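Local coordinates for uncharacterized protein (Staphylococcus aureus subsp. aureus, PDB 3H04) that is of unknown function but has an alpha/beta-hydrolase fold of the BD-FAE family and is probably a serine hydrolase, perhaps an esterase, at residues Thr19-Lys24 and Leu62-Tyr67; Gly30-Ile35 and Glu58-Ile63; Lys145-Ile150 and Tyr176-Gly181. All coordinates share one frame; numbering follows the deposited sequence.

Contact 1 (Thr19-Lys24 and Leu62-Tyr67)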
loop_
_atom_site.group_PDB
_atom_site.type_symbol
_atom_site.label_atom_id
_atom_site.label_comp_id
_atom_site.label_asym_id
_atom_site.label_seq_id
_atom_site.Cartn_x
_atom_site.Cartn_y
_atom_site.Cartn_z
ATOM N N THR A 19 -12.462 -3.792 -7.746
ATOM C CA THR A 19 -13.435 -2.826 -8.248
ATOM C C THR A 19 -12.758 -1.793 -9.130
ATOM O O THR A 19 -11.616 -1.356 -8.883
ATOM C CB THR A 19 -14.169 -2.055 -7.129
ATOM O OG1 THR A 19 -13.216 -1.222 -6.432
ATOM C CG2 THR A 19 -14.800 -3.013 -6.147
ATOM N N ILE A 20 -13.455 -1.419 -10.189
ATOM C CA ILE A 20 -13.016 -0.360 -11.066
ATOM C C ILE A 20 -14.057 0.731 -10.979
ATOM O O ILE A 20 -15.258 0.477 -11.194
ATOM C CB ILE A 20 -12.904 -0.824 -12.541
ATOM C CG1 ILE A 20 -11.902 -1.986 -12.661
ATOM C CG2 ILE A 20 -12.552 0.375 -13.489
ATOM C CD1 ILE A 20 -11.504 -2.287 -14.101
ATOM N N ILE A 21 -13.598 1.943 -10.662
ATOM C CA ILE A 21 -14.420 3.134 -10.784
ATOM C C ILE A 21 -13.922 3.870 -12.009
ATOM O O ILE A 21 -12.730 4.216 -12.069
ATOM C CB ILE A 21 -14.247 4.072 -9.559
ATOM C CG1 ILE A 21 -14.870 3.451 -8.309
ATOM C CG2 ILE A 21 -14.882 5.491 -9.879
ATOM C CD1 ILE A 21 -14.213 3.865 -7.011
ATOM N N LYS A 22 -14.820 4.131 -12.967
ATOM C CA LYS A 22 -14.455 4.748 -14.250
ATOM C C LYS A 22 -14.196 6.247 -14.174
ATOM O O LYS A 22 -14.817 6.956 -13.373
ATOM C CB LYS A 22 -15.553 4.524 -15.304
ATOM C CG LYS A 22 -15.848 3.077 -15.656
ATOM C CD LYS A 22 -14.648 2.325 -16.272
ATOM C CE LYS A 22 -14.485 2.554 -17.768
ATOM N NZ LYS A 22 -13.454 3.619 -18.017
ATOM N N ALA A 23 -13.275 6.715 -15.019
ATOM C CA ALA A 23 -13.030 8.160 -15.203
ATOM C C ALA A 23 -14.334 8.885 -15.538
ATOM O O ALA A 23 -15.048 8.439 -16.408
ATOM C CB ALA A 23 -12.025 8.378 -16.300
ATOM N N LYS A 24 -14.603 10.003 -14.850
ATOM C CA LYS A 24 -15.812 10.815 -15.041
ATOM C C LYS A 24 -15.919 11.429 -16.421
ATOM O O LYS A 24 -16.994 11.471 -17.007
ATOM C CB LYS A 24 -15.866 11.968 -14.019
ATOM C CG LYS A 24 -16.416 11.602 -12.640
ATOM C CD LYS A 24 -16.217 12.758 -11.625
ATOM C CE LYS A 24 -15.795 12.249 -10.242
ATOM N NZ LYS A 24 -16.819 11.368 -9.566
ATOM N N LEU A 62 -9.796 4.261 -11.465
ATOM C CA LEU A 62 -9.281 3.870 -10.168
ATOM C C LEU A 62 -9.681 2.420 -9.919
ATOM O O LEU A 62 -10.855 2.104 -9.934
ATOM C CB LEU A 62 -9.830 4.767 -9.045
ATOM C CG LEU A 62 -9.241 4.458 -7.664
ATOM C CD1 LEU A 62 -7.730 4.714 -7.677
ATOM C CD2 LEU A 62 -9.936 5.315 -6.609
ATOM N N ILE A 63 -8.697 1.550 -9.733
ATOM C CA ILE A 63 -8.959 0.123 -9.539
ATOM C C ILE A 63 -8.508 -0.300 -8.148
ATOM O O ILE A 63 -7.333 -0.225 -7.856
ATOM C CB ILE A 63 -8.243 -0.698 -10.582
ATOM C CG1 ILE A 63 -8.591 -0.189 -11.973
ATOM C CG2 ILE A 63 -8.662 -2.188 -10.440
ATOM C CD1 ILE A 63 -7.576 0.714 -12.663
ATOM N N GLN A 64 -9.421 -0.730 -7.288
ATOM C CA GLN A 64 -9.065 -1.021 -5.905
ATOM C C GLN A 64 -8.839 -2.515 -5.717
ATOM O O GLN A 64 -9.796 -3.294 -5.802
ATOM C CB GLN A 64 -10.142 -0.413 -5.002
ATOM C CG GLN A 64 -10.167 1.063 -5.317
ATOM C CD GLN A 64 -11.122 1.883 -4.543
ATOM O OE1 GLN A 64 -12.029 2.452 -5.141
ATOM N NE2 GLN A 64 -10.886 2.050 -3.232
ATOM N N LEU A 65 -7.594 -2.940 -5.556
ATOM C CA LEU A 65 -7.342 -4.379 -5.540
ATOM C C LEU A 65 -7.331 -4.977 -4.170
ATOM O O LEU A 65 -7.231 -4.279 -3.189
ATOM C CB LEU A 65 -6.071 -4.816 -6.310
ATOM C CG LEU A 65 -4.656 -4.560 -5.883
ATOM C CD1 LEU A 65 -4.231 -5.306 -4.649
ATOM C CD2 LEU A 65 -3.692 -4.893 -7.140
ATOM N N SER A 66 -7.468 -6.292 -4.120
ATOM C CA SER A 66 -7.471 -7.017 -2.853
ATOM C C SER A 66 -6.380 -8.064 -2.838
ATOM O O SER A 66 -5.923 -8.518 -3.904
ATOM C CB SER A 66 -8.841 -7.640 -2.625
ATOM O OG SER A 66 -9.788 -6.565 -2.448
ATOM N N TYR A 67 -5.933 -8.411 -1.626
ATOM C CA TYR A 67 -4.969 -9.485 -1.431
ATOM C C TYR A 67 -5.283 -10.137 -0.086
ATOM O O TYR A 67 -5.855 -9.492 0.784
ATOM C CB TYR A 67 -3.530 -8.939 -1.436
ATOM C CG TYR A 67 -3.324 -7.809 -0.477
ATOM C CD1 TYR A 67 -2.926 -8.058 0.840
ATOM C CD2 TYR A 67 -3.506 -6.494 -0.860
ATOM C CE1 TYR A 67 -2.735 -7.005 1.738
ATOM C CE2 TYR A 67 -3.300 -5.430 0.028
ATOM C CZ TYR A 67 -2.910 -5.713 1.320
ATOM O OH TYR A 67 -2.758 -4.696 2.206
#

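Contact 2 (Gly30-Ile35 and Glu58-Ile63)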
loop_
_atom_site.group_PDB
_atom_site.type_symbol
_atom_site.label_atom_id
_atom_site.label_comp_id
_atom_site.label_asym_id
_atom_site.label_seq_id
_atom_site.Cartn_x
_atom_site.Cartn_y
_atom_site.Cartn_z
ATOM N N GLY A 30 -5.577 7.333 -17.977
ATOM C CA GLY A 30 -4.768 6.286 -17.355
ATOM C C GLY A 30 -5.511 5.489 -16.285
ATOM O O GLY A 30 -6.641 5.785 -15.934
ATOM N N VAL A 31 -4.844 4.474 -15.766
ATOM C CA VAL A 31 -5.413 3.628 -14.751
ATOM C C VAL A 31 -4.506 3.727 -13.535
ATOM O O VAL A 31 -3.269 3.608 -13.643
ATOM C CB VAL A 31 -5.533 2.161 -15.260
ATOM C CG1 VAL A 31 -4.230 1.693 -15.841
ATOM C CG2 VAL A 31 -5.905 1.196 -14.133
ATOM N N ILE A 32 -5.146 3.977 -12.401
ATOM C CA ILE A 32 -4.493 4.031 -11.111
ATOM C C ILE A 32 -4.904 2.748 -10.376
ATOM O O ILE A 32 -6.064 2.595 -10.006
ATOM C CB ILE A 32 -4.968 5.238 -10.298
ATOM C CG1 ILE A 32 -4.705 6.544 -11.048
ATOM C CG2 ILE A 32 -4.245 5.251 -8.895
ATOM C CD1 ILE A 32 -5.521 7.730 -10.529
ATOM N N VAL A 33 -3.940 1.877 -10.124
ATOM C CA VAL A 33 -4.162 0.680 -9.322
ATOM C C VAL A 33 -3.878 0.966 -7.863
ATOM O O VAL A 33 -2.727 1.173 -7.478
ATOM C CB VAL A 33 -3.254 -0.489 -9.785
ATOM C CG1 VAL A 33 -3.575 -1.770 -8.953
ATOM C CG2 VAL A 33 -3.407 -0.719 -11.339
ATOM N N TYR A 34 -4.936 0.938 -7.052
ATOM C CA TYR A 34 -4.874 1.360 -5.670
ATOM C C TYR A 34 -4.705 0.166 -4.728
ATOM O O TYR A 34 -5.463 -0.791 -4.811
ATOM C CB TYR A 34 -6.105 2.165 -5.280
ATOM C CG TYR A 34 -6.169 2.412 -3.794
ATOM C CD1 TYR A 34 -5.276 3.281 -3.184
ATOM C CD2 TYR A 34 -7.112 1.754 -2.987
ATOM C CE1 TYR A 34 -5.279 3.476 -1.828
ATOM C CE2 TYR A 34 -7.136 1.959 -1.640
ATOM C CZ TYR A 34 -6.223 2.843 -1.053
ATOM O OH TYR A 34 -6.197 3.052 0.309
ATOM N N ILE A 35 -3.712 0.265 -3.826
ATOM C CA ILE A 35 -3.440 -0.782 -2.866
ATOM C C ILE A 35 -3.519 -0.184 -1.474
ATOM O O ILE A 35 -2.706 0.714 -1.088
ATOM C CB ILE A 35 -2.081 -1.462 -3.137
ATOM C CG1 ILE A 35 -1.958 -1.838 -4.614
ATOM C CG2 ILE A 35 -1.907 -2.671 -2.194
ATOM C CD1 ILE A 35 -0.802 -2.733 -4.957
ATOM N N GLU A 58 -11.551 11.932 -11.986
ATOM C CA GLU A 58 -11.991 12.913 -12.966
ATOM C C GLU A 58 -11.568 12.489 -14.349
ATOM O O GLU A 58 -12.361 12.534 -15.292
ATOM C CB GLU A 58 -11.391 14.279 -12.688
ATOM C CG GLU A 58 -11.958 14.975 -11.462
ATOM C CD GLU A 58 -11.587 16.458 -11.410
ATOM O OE1 GLU A 58 -11.572 17.129 -12.472
ATOM O OE2 GLU A 58 -11.300 16.934 -10.286
ATOM N N HIS A 59 -10.301 12.093 -14.465
ATOM C CA HIS A 59 -9.719 11.716 -15.750
ATOM C C HIS A 59 -8.986 10.376 -15.763
ATOM O O HIS A 59 -8.534 9.942 -16.823
ATOM C CB HIS A 59 -8.841 12.853 -16.252
ATOM C CG HIS A 59 -9.619 14.088 -16.599
ATOM N ND1 HIS A 59 -9.331 15.330 -16.070
ATOM C CD2 HIS A 59 -10.707 14.259 -17.393
ATOM C CE1 HIS A 59 -10.193 16.218 -16.544
ATOM N NE2 HIS A 59 -11.042 15.591 -17.344
ATOM N N TYR A 60 -8.911 9.712 -14.604
ATOM C CA TYR A 60 -8.248 8.421 -14.466
ATOM C C TYR A 60 -9.238 7.359 -13.992
ATOM O O TYR A 60 -10.184 7.658 -13.255
ATOM C CB TYR A 60 -7.052 8.541 -13.499
ATOM C CG TYR A 60 -6.003 9.470 -14.055
ATOM C CD1 TYR A 60 -5.027 9.009 -14.941
ATOM C CD2 TYR A 60 -6.026 10.818 -13.774
ATOM C CE1 TYR A 60 -4.090 9.865 -15.500
ATOM C CE2 TYR A 60 -5.099 11.660 -14.301
ATOM C CZ TYR A 60 -4.132 11.192 -15.177
ATOM O OH TYR A 60 -3.221 12.078 -15.731
ATOM N N ASP A 61 -9.044 6.113 -14.419
ATOM C CA ASP A 61 -9.765 5.002 -13.763
ATOM C C ASP A 61 -9.029 4.656 -12.485
ATOM O O ASP A 61 -7.791 4.757 -12.439
ATOM C CB ASP A 61 -9.806 3.749 -14.649
ATOM C CG ASP A 61 -10.727 3.910 -15.861
ATOM O OD1 ASP A 61 -11.200 5.040 -16.124
ATOM O OD2 ASP A 61 -10.949 2.889 -16.532
ATOM N N LEU A 62 -9.796 4.261 -11.465
ATOM C CA LEU A 62 -9.281 3.870 -10.168
ATOM C C LEU A 62 -9.681 2.420 -9.919
ATOM O O LEU A 62 -10.855 2.104 -9.934
ATOM C CB LEU A 62 -9.830 4.767 -9.045
ATOM C CG LEU A 62 -9.241 4.458 -7.664
ATOM C CD1 LEU A 62 -7.730 4.714 -7.677
ATOM C CD2 LEU A 62 -9.936 5.315 -6.609
ATOM N N ILE A 63 -8.697 1.550 -9.733
ATOM C CA ILE A 63 -8.959 0.123 -9.539
ATOM C C ILE A 63 -8.508 -0.300 -8.148
ATOM O O ILE A 63 -7.333 -0.225 -7.856
ATOM C CB ILE A 63 -8.243 -0.698 -10.582
ATOM C CG1 ILE A 63 -8.591 -0.189 -11.973
ATOM C CG2 ILE A 63 -8.662 -2.188 -10.440
ATOM C CD1 ILE A 63 -7.576 0.714 -12.663
#

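Contact 3 (Lys145-Ile150 and Tyr176-Gly181)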
loop_
_atom_site.group_PDB
_atom_site.type_symbol
_atom_site.label_atom_id
_atom_site.label_comp_id
_atom_site.label_asym_id
_atom_site.label_seq_id
_atom_site.Cartn_x
_atom_site.Cartn_y
_atom_site.Cartn_z
ATOM N N LYS A 145 2.283 0.084 24.555
ATOM C CA LYS A 145 1.365 0.068 25.724
ATOM C C LYS A 145 0.119 -0.776 25.437
ATOM O O LYS A 145 -0.243 -1.645 26.226
ATOM C CB LYS A 145 0.903 1.467 26.125
ATOM C CG LYS A 145 1.985 2.399 26.679
ATOM C CD LYS A 145 1.374 3.412 27.662
ATOM C CE LYS A 145 2.384 4.475 28.080
ATOM N NZ LYS A 145 2.066 5.143 29.401
ATOM N N ILE A 146 -0.526 -0.508 24.300
ATOM C CA ILE A 146 -1.707 -1.255 23.923
ATOM C C ILE A 146 -1.339 -2.705 23.714
ATOM O O ILE A 146 -2.084 -3.611 24.165
ATOM C CB ILE A 146 -2.432 -0.644 22.678
ATOM C CG1 ILE A 146 -3.042 0.717 23.061
ATOM C CG2 ILE A 146 -3.566 -1.568 22.193
ATOM C CD1 ILE A 146 -4.160 1.178 22.091
ATOM N N ALA A 147 -0.189 -2.947 23.080
ATOM C CA ALA A 147 0.264 -4.329 22.855
ATOM C C ALA A 147 0.405 -5.102 24.165
ATOM O O ALA A 147 -0.004 -6.244 24.260
ATOM C CB ALA A 147 1.580 -4.374 22.039
ATOM N N GLN A 148 0.928 -4.452 25.181
ATOM C CA GLN A 148 1.066 -5.025 26.507
ATOM C C GLN A 148 -0.256 -5.218 27.274
ATOM O O GLN A 148 -0.252 -5.874 28.323
ATOM C CB GLN A 148 1.995 -4.127 27.337
ATOM C CG GLN A 148 3.414 -4.257 26.894
ATOM C CD GLN A 148 4.331 -3.207 27.511
ATOM O OE1 GLN A 148 3.990 -2.605 28.529
ATOM N NE2 GLN A 148 5.500 -3.001 26.895
ATOM N N SER A 149 -1.361 -4.651 26.785
ATOM C CA SER A 149 -2.639 -4.698 27.529
ATOM C C SER A 149 -3.528 -5.798 26.980
ATOM O O SER A 149 -4.601 -6.071 27.549
ATOM C CB SER A 149 -3.402 -3.379 27.477
ATOM O OG SER A 149 -2.555 -2.222 27.410
ATOM N N ILE A 150 -3.099 -6.434 25.903
ATOM C CA ILE A 150 -3.789 -7.636 25.411
ATOM C C ILE A 150 -2.888 -8.857 25.624
ATOM O O ILE A 150 -1.781 -8.731 26.165
ATOM C CB ILE A 150 -4.170 -7.503 23.946
ATOM C CG1 ILE A 150 -2.935 -7.335 23.050
ATOM C CG2 ILE A 150 -5.147 -6.330 23.764
ATOM C CD1 ILE A 150 -3.252 -6.647 21.758
ATOM N N TYR A 176 -2.174 -6.081 14.421
ATOM C CA TYR A 176 -1.061 -5.237 13.930
ATOM C C TYR A 176 -0.427 -4.409 15.080
ATOM O O TYR A 176 0.802 -4.288 15.165
ATOM C CB TYR A 176 -1.549 -4.318 12.824
ATOM C CG TYR A 176 -0.511 -3.292 12.393
ATOM C CD1 TYR A 176 0.603 -3.692 11.615
ATOM C CD2 TYR A 176 -0.570 -1.998 12.822
ATOM C CE1 TYR A 176 1.600 -2.825 11.274
ATOM C CE2 TYR A 176 0.406 -1.057 12.418
ATOM C CZ TYR A 176 1.493 -1.489 11.631
ATOM O OH TYR A 176 2.553 -0.674 11.213
ATOM N N VAL A 177 -1.260 -3.837 15.941
ATOM C CA VAL A 177 -0.766 -3.097 17.100
ATOM C C VAL A 177 0.110 -4.017 17.950
ATOM O O VAL A 177 1.218 -3.645 18.407
ATOM C CB VAL A 177 -1.974 -2.555 17.942
ATOM C CG1 VAL A 177 -1.515 -2.142 19.319
ATOM C CG2 VAL A 177 -2.670 -1.295 17.247
ATOM N N TYR A 178 -0.379 -5.232 18.140
ATOM C CA TYR A 178 0.344 -6.222 18.917
ATOM C C TYR A 178 1.674 -6.549 18.225
ATOM O O TYR A 178 2.725 -6.581 18.865
ATOM C CB TYR A 178 -0.498 -7.489 19.045
ATOM C CG TYR A 178 0.207 -8.592 19.788
ATOM C CD1 TYR A 178 0.317 -8.558 21.158
ATOM C CD2 TYR A 178 0.743 -9.673 19.107
ATOM C CE1 TYR A 178 0.955 -9.620 21.863
ATOM C CE2 TYR A 178 1.390 -10.694 19.783
ATOM C CZ TYR A 178 1.496 -10.659 21.143
ATOM O OH TYR A 178 2.147 -11.678 21.770
ATOM N N ALA A 179 1.605 -6.825 16.933
ATOM C CA ALA A 179 2.806 -7.175 16.178
ATOM C C ALA A 179 3.906 -6.089 16.251
ATOM O O ALA A 179 5.102 -6.391 16.577
ATOM C CB ALA A 179 2.425 -7.465 14.703
ATOM N N ARG A 180 3.541 -4.841 15.932
ATOM C CA ARG A 180 4.508 -3.712 16.063
ATOM C C ARG A 180 4.947 -3.461 17.498
ATOM O O ARG A 180 6.127 -3.170 17.766
ATOM C CB ARG A 180 3.932 -2.430 15.487
ATOM C CG ARG A 180 3.615 -2.452 14.012
ATOM C CD ARG A 180 4.789 -2.867 13.106
ATOM N NE ARG A 180 6.004 -2.061 13.298
ATOM C CZ ARG A 180 6.173 -0.817 12.851
ATOM N NH1 ARG A 180 5.217 -0.163 12.180
ATOM N NH2 ARG A 180 7.306 -0.189 13.097
ATOM N N GLY A 181 3.993 -3.508 18.437
ATOM C CA GLY A 181 4.289 -3.207 19.805
ATOM C C GLY A 181 5.143 -4.252 20.528
ATOM O O GLY A 181 5.612 -4.002 21.676
#

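Contact 1 (Thr19-Lys24 and Leu62-Tyr67)
Strand 60-65 runs antiparallel to strand 15-21 here, the two short axes 4.7 Å apart at 162°. L62 opens the ladder as half of a hydrogen-bonded pair with I21. Its N donates to I21 O over 3.0 Å, almost straight. L62 O takes I21 N at 2.8 Å, nearly along the C=O axis. I20 CA also leans on L62 O through a CA-H...O contact.

I63 faces I20 in the non-hydrogen-bonded pair between. Both side chains leave the same face of the sheet and lie side by side. Each has CG1 beside its backbone N, so the two CG1 atoms meet, 3.8 Å apart. I63 CG2 rests nearer the backbone, against T19 O.

Q64 pairs with T19 on the face that also carries L62 and I21. Its N reaches T19 O in the carbonyl plane at 2.8 Å, while the return bond from T19 N to Q64 O is weak and long. T19 OG1 stands between its own backbone N and carbonyl carbon (chi1 66°), which brings it over Q64 CB at 3.5 Å. The Q64 chain is extended beyond CG and crosses obliquely past T19. OE1 then meets the I21 methyl CD1, and NE2 is hydrogen-bonded to A45 O.

The ladder is one step of the mixed alpha/beta-hydrolase sheet. Helix 50-56 packs through I53 on I21, L62 and Q64, and helix 75-91 through I89 on I63. Strand 4-9 bonds to the far edge of 15-21, and strand 30-35 to the other edge of 60-65.

Contact 2 (Gly30-Ile35 and Glu58-Ile63)
Four backbone bonds join strands 30-35 and 60-65 in parallel. D61 N donates to G30 O, and I32 N to D61 O. I63 N then meets I32 O nearly along the C=O axis, at 2.8 Å. Y34 N closes the series on I63 O, in the carbonyl plane.

I32 carries the side-chain packing on one face. Its CG1 lies beside the backbone N (chi1 -58°) and the chain runs on extended, so CD1 reaches Y60 CB at 3.4 Å. Its other branch, CG2, meets L62 CD1 at 3.7 Å. That same leucine methyl touches Y34 CB, 3.9 Å away. The Y60 ring passes close to the backbone of G30, with CD1 3.5 Å from G30 N.

The polar ends find partners farther out. Y60 OH bonds to N270 and T273 of the C-terminal helix. Y34 OH bonds to D47 and R103. D61 OD2 meets K22 in a salt bridge and also Y93 OH, while OD1 takes A23 N and T28 OG1.

Side chains thus meet across the strands through carbon atoms, and their polar ends bond elsewhere. The buried D61 carboxylate has several donors and a lysine, which would probably keep it ionised.

Contact 3 (Lys145-Ile150 and Tyr176-Gly181)
A147 points its methyl toward helix 173-182. CB sits 3.7 Å from G181 CA and equally near V177 O, with Y178 CA just beyond. The close fit depends on G181 having no side chain, because a CB there would collide with A147 CB. Backbones therefore come near, with the A147 and Y178 CA atoms 4.4 Å apart.

I146 and V177 cross obliquely beside it. In each, the branch anti to the backbone N does the touching: I146 CG2 meets V177 CG1 at 3.6 Å.

I150 and Y178 make a second pair. I150 CG1 occupies the crowded position between N and the carbonyl carbon (chi1 62°) and lies 4.0 Å from Y178 CD1. CD1 of I150 continues to Y178 CB. The Y178 ring also presents its edge, in plane, to A147 O, with CD1 3.9 Å away. Its OH is hydrogen-bonded to K184 NZ.

A type I turn from A147 to I150 brings the isoleucine back to this ring. S149 OG bonds to K145 O there, from above the carbonyl plane.

No hydrogen bond crosses the contact. It is Ala/Gly close packing between helices 141-147 and 173-182, in the helical insertion between strands 121-125 and 212-217, where alpha/beta hydrolases commonly carry a cap or lid.

Contacts 1 and 2 are buried and lie on opposite edges of strand 60-65, sharing L62 and I63. Their centres are 6 Å apart. One pairing is antiparallel, the other parallel and part of the beta-alpha-beta unit through helix 50-56. D61 of contact 2 ties the two together through the chain that follows strand 15-21. Contact 3 lies about 33 and 35 Å away between centres, on the other side of the chain's centre, and is only partly buried. Backbone hydrogen bonds define the two sheet contacts, whereas contact 3 rests on van der Waals packing of a helix end and the turn after it on a second helix, in the probable cap region.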